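Side-chain contacts in oxysterol-binding protein homolog 1 (Saccharomyces cerevisiae, PDB 5H28), which transfers sterols and other lipids between membranes without vesicles and is targeted to the nucleus-vacuole junction through its ankyrin repeats, the part described here: residues A[19-22]-A[23-27]; A[50-53]-A[54-58]; A[85-89]-A[90-94]. All coordinates share one frame; numbering follows the deposited sequence.

Interaction 1. Residues A[19-22]-A[23-27]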
ATOM      1  N   PRO A  19      29.506  -8.854  -3.701  1.00 10.86           N
ATOM      2  CA  PRO A  19      30.383  -8.392  -4.781  1.00 11.73           C
ATOM      3  C   PRO A  19      30.443  -9.401  -5.931  1.00 10.63           C
ATOM      4  O   PRO A  19      30.425  -9.025  -7.106  1.00 11.27           O
ATOM      5  CB  PRO A  19      31.726  -8.222  -4.078  1.00 12.30           C
ATOM      6  CG  PRO A  19      31.318  -7.769  -2.719  1.00 13.92           C
ATOM      7  CD  PRO A  19      30.165  -8.701  -2.392  1.00 13.59           C
ATOM      8  N   ASN A  20      30.505 -10.683  -5.585  1.00 10.70           N
ATOM      9  CA  ASN A  20      30.553 -11.748  -6.586  1.00 10.81           C
ATOM     10  C   ASN A  20      29.246 -11.816  -7.378  1.00 10.44           C
ATOM     11  O   ASN A  20      29.252 -12.013  -8.593  1.00 10.83           O
ATOM     12  CB  ASN A  20      30.826 -13.089  -5.902  1.00  9.92           C
ATOM     13  CG  ASN A  20      30.798 -14.257  -6.867  1.00 13.18           C
ATOM     14  OD1 ASN A  20      31.626 -14.353  -7.776  1.00 15.31           O
ATOM     15  ND2 ASN A  20      29.841 -15.157  -6.673  1.00 12.02           N
ATOM     16  N   LEU A  21      28.125 -11.658  -6.678  1.00  9.28           N
ATOM     17  CA  LEU A  21      26.812 -11.684  -7.315  1.00  8.39           C
ATOM     18  C   LEU A  21      26.693 -10.530  -8.309  1.00  9.74           C
ATOM     19  O   LEU A  21      26.240 -10.708  -9.437  1.00 10.27           O
ATOM     20  CB  LEU A  21      25.710 -11.562  -6.256  1.00  9.07           C
ATOM     21  CG  LEU A  21      24.286 -11.380  -6.788  1.00  8.20           C
ATOM     22  CD1 LEU A  21      23.834 -12.646  -7.498  1.00  9.16           C
ATOM     23  CD2 LEU A  21      23.341 -11.049  -5.641  1.00 10.25           C
ATOM     24  N   GLN A  22      27.107  -9.346  -7.871  1.00 10.34           N
ATOM     25  CA  GLN A  22      27.052  -8.143  -8.690  1.00 14.06           C
ATOM     26  C   GLN A  22      27.824  -8.335  -9.993  1.00 14.17           C
ATOM     27  O   GLN A  22      27.345  -7.969 -11.069  1.00 14.72           O
ATOM     28  CB  GLN A  22      27.627  -6.973  -7.892  1.00 17.85           C
ATOM     29  CG  GLN A  22      27.472  -5.612  -8.535  1.00 22.12           C
ATOM     30  CD  GLN A  22      27.769  -4.492  -7.555  1.00 23.60           C
ATOM     31  OE1 GLN A  22      28.820  -4.475  -6.917  1.00 25.55           O
ATOM     32  NE2 GLN A  22      26.840  -3.553  -7.428  1.00 24.94           N
ATOM     33  N   ASP A  23      29.014  -8.919  -9.895  1.00 13.93           N
ATOM     34  CA  ASP A  23      29.832  -9.155 -11.076  1.00 15.79           C
ATOM     35  C   ASP A  23      29.201 -10.215 -11.975  1.00 14.23           C
ATOM     36  O   ASP A  23      29.228 -10.096 -13.199  1.00 14.19           O
ATOM     37  CB  ASP A  23      31.242  -9.587 -10.666  1.00 19.99           C
ATOM     38  CG  ASP A  23      32.093  -8.423 -10.196  1.00 24.87           C
ATOM     39  OD1 ASP A  23      32.290  -7.475 -10.988  1.00 28.20           O
ATOM     40  OD2 ASP A  23      32.569  -8.452  -9.040  1.00 28.73           O
ATOM     41  N   LEU A  24      28.628 -11.246 -11.365  1.00 12.85           N
ATOM     42  CA  LEU A  24      27.988 -12.324 -12.108  1.00 12.53           C
ATOM     43  C   LEU A  24      26.836 -11.781 -12.954  1.00 13.00           C
ATOM     44  O   LEU A  24      26.712 -12.100 -14.138  1.00 11.29           O
ATOM     45  CB  LEU A  24      27.477 -13.387 -11.127  1.00 14.76           C
ATOM     46  CG  LEU A  24      26.733 -14.621 -11.646  1.00 16.60           C
ATOM     47  CD1 LEU A  24      25.337 -14.233 -12.082  1.00 20.26           C
ATOM     48  CD2 LEU A  24      27.509 -15.261 -12.782  1.00 18.89           C
ATOM     49  N   LEU A  25      25.995 -10.955 -12.344  1.00 12.51           N
ATOM     50  CA  LEU A  25      24.862 -10.366 -13.050  1.00 13.70           C
ATOM     51  C   LEU A  25      25.344  -9.435 -14.159  1.00 14.42           C
ATOM     52  O   LEU A  25      24.836  -9.462 -15.280  1.00 12.22           O
ATOM     53  CB  LEU A  25      23.982  -9.589 -12.067  1.00 13.95           C
ATOM     54  CG  LEU A  25      22.894 -10.345 -11.296  1.00 17.33           C
ATOM     55  CD1 LEU A  25      23.360 -11.725 -10.869  1.00 20.33           C
ATOM     56  CD2 LEU A  25      22.474  -9.505 -10.102  1.00 14.63           C
ATOM     57  N   LYS A  26      26.335  -8.616 -13.835  1.00 14.09           N
ATOM     58  CA  LYS A  26      26.888  -7.657 -14.778  1.00 16.86           C
ATOM     59  C   LYS A  26      27.479  -8.304 -16.031  1.00 17.13           C
ATOM     60  O   LYS A  26      27.380  -7.745 -17.120  1.00 19.27           O
ATOM     61  CB  LYS A  26      27.949  -6.811 -14.062  1.00 19.02           C
ATOM     62  CG  LYS A  26      28.443  -5.597 -14.833  1.00 23.66           C
ATOM     63  CD  LYS A  26      29.315  -4.716 -13.940  1.00 25.70           C
ATOM     64  CE  LYS A  26      29.808  -3.475 -14.672  1.00 27.92           C
ATOM     65  NZ  LYS A  26      30.626  -2.596 -13.785  1.00 30.69           N
ATOM     66  N   LYS A  27      28.078  -9.482 -15.885  1.00 17.32           N
ATOM     67  CA  LYS A  27      28.700 -10.156 -17.025  1.00 18.78           C
ATOM     68  C   LYS A  27      27.939 -11.329 -17.640  1.00 18.18           C
ATOM     69  O   LYS A  27      28.052 -11.580 -18.842  1.00 19.71           O
ATOM     70  CB  LYS A  27      30.108 -10.633 -16.645  1.00 21.21           C
ATOM     71  CG  LYS A  27      31.045  -9.518 -16.225  1.00 23.82           C
ATOM     72  CD  LYS A  27      31.412  -9.624 -14.759  1.00 27.03           C
ATOM     73  CE  LYS A  27      32.057  -8.345 -14.270  1.00 28.08           C
ATOM     74  NZ  LYS A  27      31.134  -7.195 -14.453  1.00 30.84           N
TER
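Leu21 and Leu25 meet one turn apart on a single helix, 18-28, near the N-terminus of the ankyrin domain. The contact is local and apolar, on the inward face of the helix. CD1 of Leu21 touches CD1 of Leu25 at 3.5 Å, and the two side chains cross obliquely. Leu21 has its CG anti to the backbone N (chi1 172°), and chi2 then turns one methyl up the helix to its neighbour. Leu25 starts differently. Its CG lies beside the backbone N. Leu25 CD1 also rests 3.4 Å from Leu21 O.

The frame is ordinary alpha-helical bonding. Leu25 N gives a 2.9 Å bond to Leu21 O, and Lys26 N gives one of 3.0 Å to Gln22 O. Helix 18-28 packs on helix 2-15, which comes before it, and on helix 54-64. Leu21 reaches Leu9 and Leu13 on the former and Ile60 on the latter. Leu25 lies on Trp64 and on Phe72 of a loop.

The outer face is polar. Asp23 N bonds to Pro19 O at 3.1 Å, as the helix requires. The carboxylate of Asp23 is turned back beside the same carbonyl, with OD2 2.9 Å from Pro19 O. Both atoms are acceptors, so this is close approach without a bond.

Interaction 2. Residues A[50-53]-A[54-58]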
ATOM      1  N   GLN A  50      15.432 -17.411   0.211  1.00  8.21           N
ATOM      2  CA  GLN A  50      15.518 -18.835   0.488  1.00  7.88           C
ATOM      3  C   GLN A  50      16.908 -19.366   0.811  1.00  9.33           C
ATOM      4  O   GLN A  50      17.039 -20.303   1.598  1.00 10.68           O
ATOM      5  CB  GLN A  50      14.953 -19.639  -0.687  1.00  9.91           C
ATOM      6  CG  GLN A  50      13.478 -19.417  -0.936  1.00 11.94           C
ATOM      7  CD  GLN A  50      12.899 -20.419  -1.911  1.00 14.25           C
ATOM      8  OE1 GLN A  50      13.374 -20.553  -3.039  1.00 17.44           O
ATOM      9  NE2 GLN A  50      11.864 -21.128  -1.478  1.00 14.06           N
ATOM     10  N   VAL A  51      17.949 -18.772   0.233  1.00  7.46           N
ATOM     11  CA  VAL A  51      19.293 -19.304   0.450  1.00  8.81           C
ATOM     12  C   VAL A  51      20.424 -18.377   0.882  1.00  8.05           C
ATOM     13  O   VAL A  51      21.436 -18.850   1.406  1.00 10.43           O
ATOM     14  CB  VAL A  51      19.796 -20.029  -0.832  1.00  9.07           C
ATOM     15  CG1 VAL A  51      18.720 -20.954  -1.371  1.00 13.63           C
ATOM     16  CG2 VAL A  51      20.207 -19.007  -1.894  1.00 10.12           C
ATOM     17  N   ALA A  52      20.265 -17.073   0.688  1.00  8.05           N
ATOM     18  CA  ALA A  52      21.339 -16.130   0.989  1.00  7.89           C
ATOM     19  C   ALA A  52      21.402 -15.508   2.379  1.00  6.50           C
ATOM     20  O   ALA A  52      20.406 -15.455   3.097  1.00  7.72           O
ATOM     21  CB  ALA A  52      21.329 -15.015  -0.062  1.00  7.47           C
ATOM     22  N   PRO A  53      22.598 -15.034   2.774  1.00  7.28           N
ATOM     23  CA  PRO A  53      22.810 -14.398   4.076  1.00  7.66           C
ATOM     24  C   PRO A  53      22.114 -13.039   4.083  1.00  7.43           C
ATOM     25  O   PRO A  53      21.879 -12.445   3.029  1.00  6.80           O
ATOM     26  CB  PRO A  53      24.330 -14.244   4.148  1.00  8.63           C
ATOM     27  CG  PRO A  53      24.834 -15.344   3.274  1.00 10.07           C
ATOM     28  CD  PRO A  53      23.884 -15.286   2.104  1.00  7.80           C
ATOM     29  N   MET A  54      21.788 -12.556   5.273  1.00  7.54           N
ATOM     30  CA  MET A  54      21.130 -11.267   5.429  1.00  7.83           C
ATOM     31  C   MET A  54      21.864 -10.145   4.694  1.00  8.98           C
ATOM     32  O   MET A  54      21.237  -9.286   4.069  1.00  7.66           O
ATOM     33  CB  MET A  54      21.025 -10.926   6.920  1.00 10.75           C
ATOM     34  CG  MET A  54      20.634  -9.484   7.218  1.00 13.91           C
ATOM     35  SD  MET A  54      18.977  -9.062   6.675  1.00 22.91           S
ATOM     36  CE  MET A  54      18.117  -9.002   8.252  1.00 19.22           C
ATOM     37  N   ALA A  55      23.192 -10.148   4.775  1.00  8.72           N
ATOM     38  CA  ALA A  55      23.994  -9.118   4.124  1.00  8.70           C
ATOM     39  C   ALA A  55      23.686  -9.019   2.633  1.00  7.60           C
ATOM     40  O   ALA A  55      23.569  -7.922   2.086  1.00  8.88           O
ATOM     41  CB  ALA A  55      25.480  -9.398   4.335  1.00 10.53           C
ATOM     42  N   VAL A  56      23.549 -10.171   1.982  1.00  7.61           N
ATOM     43  CA  VAL A  56      23.257 -10.212   0.554  1.00  6.90           C
ATOM     44  C   VAL A  56      21.842  -9.721   0.265  1.00  7.66           C
ATOM     45  O   VAL A  56      21.622  -8.953  -0.671  1.00  6.36           O
ATOM     46  CB  VAL A  56      23.443 -11.639   0.001  1.00  7.82           C
ATOM     47  CG1 VAL A  56      22.949 -11.723  -1.438  1.00  8.13           C
ATOM     48  CG2 VAL A  56      24.917 -12.014   0.071  1.00  9.36           C
ATOM     49  N   ILE A  57      20.880 -10.168   1.061  1.00  7.19           N
ATOM     50  CA  ILE A  57      19.505  -9.733   0.874  1.00  7.36           C
ATOM     51  C   ILE A  57      19.419  -8.213   1.007  1.00  6.76           C
ATOM     52  O   ILE A  57      18.755  -7.541   0.209  1.00  6.87           O
ATOM     53  CB  ILE A  57      18.582 -10.425   1.895  1.00  8.20           C
ATOM     54  CG1 ILE A  57      18.513 -11.916   1.553  1.00 12.45           C
ATOM     55  CG2 ILE A  57      17.194  -9.782   1.895  1.00  8.77           C
ATOM     56  CD1 ILE A  57      17.954 -12.772   2.647  1.00 12.43           C
ATOM     57  N   LYS A  58      20.105  -7.663   2.003  1.00  6.73           N
ATOM     58  CA  LYS A  58      20.079  -6.224   2.192  1.00  8.31           C
ATOM     59  C   LYS A  58      20.674  -5.478   1.003  1.00  7.09           C
ATOM     60  O   LYS A  58      20.119  -4.474   0.556  1.00  6.83           O
ATOM     61  CB  LYS A  58      20.836  -5.825   3.454  1.00 10.85           C
ATOM     62  CG  LYS A  58      20.842  -4.336   3.650  1.00 17.49           C
ATOM     63  CD  LYS A  58      21.742  -3.887   4.764  1.00 18.97           C
ATOM     64  CE  LYS A  58      21.919  -2.384   4.710  1.00 20.04           C
ATOM     65  NZ  LYS A  58      22.925  -1.896   5.655  1.00 13.23           N
TER
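Ala52 and Pro53 lie against the first turn of helix 54-64, where Val56 and Ile57 receive them. The methyl of Ala52 points toward the helix. Ala52 CB meets Val56 CG1 at 3.9 Å. The other branch of Val56, CG2, meets the ring of Pro53, with Pro53 CD 4.0 Å from Val56 CG2. These two side chains lie side by side and point the same way. Each methyl of Val56 thus has its own partner. The torsion explains the split: CG1 is anti to the backbone N (chi1 172°), while CG2 stands beside that nitrogen.

Ile57 comes in by its long branch. Its CG1 lies beside the backbone N, and Ile57 CD1 ends 3.7 Å from Ala52 O.

This is the tight turn between two consecutive helices, 44-51 and 54-64, within the predicted first ankyrin repeat. Ala52 is the first residue to leave the helical path, and Pro53 is the N-cap of the next helix. Its carbonyl opens the new bonding pattern. Ile57 N bonds to Pro53 O at 3.2 Å, in the carbonyl plane and with a nearly straight N-H (166°). Val56 N adds a weak bond to the same oxygen, bent to 124°.

The hydrogen bond of Ala52 O goes to Arg98 NH1. Outside the turn, Val56 packs on Leu13 of helix 2-15, and Ile57 on Ile101 of helix 99-106.

Interaction 3. Residues A[85-89]-A[90-94]; sequences NGNTP and LHIAA
Thr88 and His91 are joined by two hydrogen bonds at the start of helix 89-95. Thr88 OG1 lies at the edge of the His91 ring, 2.8 Å from ND1, and either atom could donate. Thr88 OG1 also accepts from His91 N at 3.2 Å, the capping bond of an N-cap threonine. Both bonds depend on the threonine torsion, chi1 63°, which sets OG1 between the backbone N and the carbonyl carbon. A valine here would probably leave His91 N without its capping partner and ND1 without its hydroxyl, with the imidazole held less firmly.

This is the Thr-Pro-Leu-His (TPLH) motif of ankyrin repeats, in the predicted second repeat. Its backbone bonds are regular: Ile92 N to Thr88 O at 3.2 Å and Ala93 N to Pro89 O at 2.8 Å. His91 NE2 bonds to Leu121 O, so the ring also ties the helix to a later loop.

Asn87 adds packing contacts. It crosses His91 at about a right angle, with Asn87 OD1 3.5 Å from His91 CB. Asn87 CB meets Ile92 CD1 at 3.9 Å. The polar partner of Asn87 OD1 is Asn117 ND2, which is hydrogen-bonded to it.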
ATOM      1  N   ASN A  85       2.823 -18.912  -7.416  1.00  7.17           N
ATOM      2  CA  ASN A  85       1.892 -19.284  -6.351  1.00  7.59           C
ATOM      3  C   ASN A  85       1.255 -18.027  -5.770  1.00  7.36           C
ATOM      4  O   ASN A  85       0.420 -18.100  -4.867  1.00  6.88           O
ATOM      5  CB  ASN A  85       2.608 -20.027  -5.214  1.00  8.26           C
ATOM      6  CG  ASN A  85       2.750 -21.509  -5.484  1.00 10.63           C
ATOM      7  OD1 ASN A  85       1.869 -22.125  -6.080  1.00 12.05           O
ATOM      8  ND2 ASN A  85       3.852 -22.094  -5.026  1.00 10.82           N
ATOM      9  N   GLY A  86       1.663 -16.874  -6.288  1.00  5.40           N
ATOM     10  CA  GLY A  86       1.142 -15.617  -5.793  1.00  6.99           C
ATOM     11  C   GLY A  86       1.916 -15.165  -4.567  1.00  5.92           C
ATOM     12  O   GLY A  86       1.556 -14.169  -3.941  1.00  6.76           O
ATOM     13  N   ASN A  87       2.976 -15.893  -4.222  1.00  6.53           N
ATOM     14  CA  ASN A  87       3.785 -15.543  -3.057  1.00  5.98           C
ATOM     15  C   ASN A  87       4.783 -14.431  -3.331  1.00  5.49           C
ATOM     16  O   ASN A  87       5.391 -14.371  -4.398  1.00  6.43           O
ATOM     17  CB  ASN A  87       4.568 -16.753  -2.540  1.00  5.67           C
ATOM     18  CG  ASN A  87       3.686 -17.769  -1.857  1.00  4.28           C
ATOM     19  OD1 ASN A  87       2.789 -17.414  -1.097  1.00  7.25           O
ATOM     20  ND2 ASN A  87       3.948 -19.050  -2.115  1.00  7.66           N
ATOM     21  N   THR A  88       4.951 -13.568  -2.335  1.00  6.07           N
ATOM     22  CA  THR A  88       5.897 -12.459  -2.399  1.00  6.60           C
ATOM     23  C   THR A  88       7.103 -12.892  -1.574  1.00  5.62           C
ATOM     24  O   THR A  88       7.061 -13.925  -0.907  1.00  4.82           O
ATOM     25  CB  THR A  88       5.334 -11.205  -1.722  1.00  6.59           C
ATOM     26  OG1 THR A  88       5.125 -11.481  -0.328  1.00  6.12           O
ATOM     27  CG2 THR A  88       4.020 -10.792  -2.355  1.00  7.54           C
ATOM     28  N   PRO A  89       8.197 -12.115  -1.618  1.00  5.97           N
ATOM     29  CA  PRO A  89       9.372 -12.483  -0.828  1.00  4.84           C
ATOM     30  C   PRO A  89       9.017 -12.560   0.658  1.00  3.85           C
ATOM     31  O   PRO A  89       9.561 -13.386   1.388  1.00  5.73           O
ATOM     32  CB  PRO A  89      10.354 -11.361  -1.146  1.00  5.06           C
ATOM     33  CG  PRO A  89      10.040 -11.080  -2.594  1.00  5.24           C
ATOM     34  CD  PRO A  89       8.526 -11.054  -2.586  1.00  6.83           C
ATOM     35  N   LEU A  90       8.098 -11.701   1.090  1.00  4.39           N
ATOM     36  CA  LEU A  90       7.666 -11.682   2.486  1.00  4.81           C
ATOM     37  C   LEU A  90       6.955 -12.990   2.842  1.00  6.05           C
ATOM     38  O   LEU A  90       7.128 -13.506   3.945  1.00  5.95           O
ATOM     39  CB  LEU A  90       6.741 -10.490   2.742  1.00  5.59           C
ATOM     40  CG  LEU A  90       6.307 -10.255   4.192  1.00  4.74           C
ATOM     41  CD1 LEU A  90       7.512  -9.915   5.065  1.00  8.29           C
ATOM     42  CD2 LEU A  90       5.287  -9.124   4.230  1.00  7.79           C
ATOM     43  N   HIS A  91       6.158 -13.528   1.917  1.00  6.06           N
ATOM     44  CA  HIS A  91       5.472 -14.797   2.167  1.00  4.00           C
ATOM     45  C   HIS A  91       6.506 -15.897   2.376  1.00  5.21           C
ATOM     46  O   HIS A  91       6.383 -16.726   3.278  1.00  4.55           O
ATOM     47  CB  HIS A  91       4.609 -15.226   0.975  1.00  4.56           C
ATOM     48  CG  HIS A  91       3.291 -14.526   0.872  1.00  3.90           C
ATOM     49  ND1 HIS A  91       3.140 -13.316   0.232  1.00  5.17           N
ATOM     50  CD2 HIS A  91       2.049 -14.901   1.264  1.00  4.15           C
ATOM     51  CE1 HIS A  91       1.863 -12.979   0.226  1.00  5.73           C
ATOM     52  NE2 HIS A  91       1.179 -13.924   0.845  1.00  5.14           N
ATOM     53  N   ILE A  92       7.518 -15.905   1.516  1.00  4.35           N
ATOM     54  CA  ILE A  92       8.569 -16.907   1.584  1.00  6.13           C
ATOM     55  C   ILE A  92       9.375 -16.776   2.873  1.00  4.78           C
ATOM     56  O   ILE A  92       9.670 -17.771   3.533  1.00  6.54           O
ATOM     57  CB  ILE A  92       9.517 -16.794   0.356  1.00  7.02           C
ATOM     58  CG1 ILE A  92       8.714 -16.921  -0.947  1.00  8.06           C
ATOM     59  CG2 ILE A  92      10.606 -17.854   0.432  1.00  8.57           C
ATOM     60  CD1 ILE A  92       7.942 -18.218  -1.114  1.00  8.29           C
ATOM     61  N   ALA A  93       9.724 -15.546   3.233  1.00  5.41           N
ATOM     62  CA  ALA A  93      10.497 -15.311   4.443  1.00  5.20           C
ATOM     63  C   ALA A  93       9.731 -15.740   5.690  1.00  6.31           C
ATOM     64  O   ALA A  93      10.303 -16.327   6.607  1.00  6.70           O
ATOM     65  CB  ALA A  93      10.876 -13.840   4.539  1.00  6.08           C
ATOM     66  N   ALA A  94       8.437 -15.435   5.724  1.00  6.79           N
ATOM     67  CA  ALA A  94       7.599 -15.792   6.861  1.00  6.48           C
ATOM     68  C   ALA A  94       7.484 -17.306   6.994  1.00  6.79           C
ATOM     69  O   ALA A  94       7.641 -17.859   8.081  1.00  7.88           O
ATOM     70  CB  ALA A  94       6.216 -15.174   6.703  1.00  6.37           C
TER

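In the fold
The three contacts follow one another along the chain, in the N-terminal part of the ankyrin domain. Interaction 1 lies on helix 18-28. Interaction 2 joins helices 44-51 and 54-64. Interaction 3 opens helix 89-95. The centres of interactions 1 and 2 are 15 Å apart, as are those of 2 and 3. Interactions 1 and 3 are 25 Å apart between centres and do not touch. Interaction 2 bridges them: Leu21 CD2 lies 4.3 Å from Val56 CG1, and Gln50 CG lies 3.5 Å from Ile92 CG2. Side-chain packing joins helices that are not neighbours in sequence, 18-28 to 54-64 and 44-51 to 89-95, in the domain that targets the protein to the nucleus-vacuole junction through NVJ1.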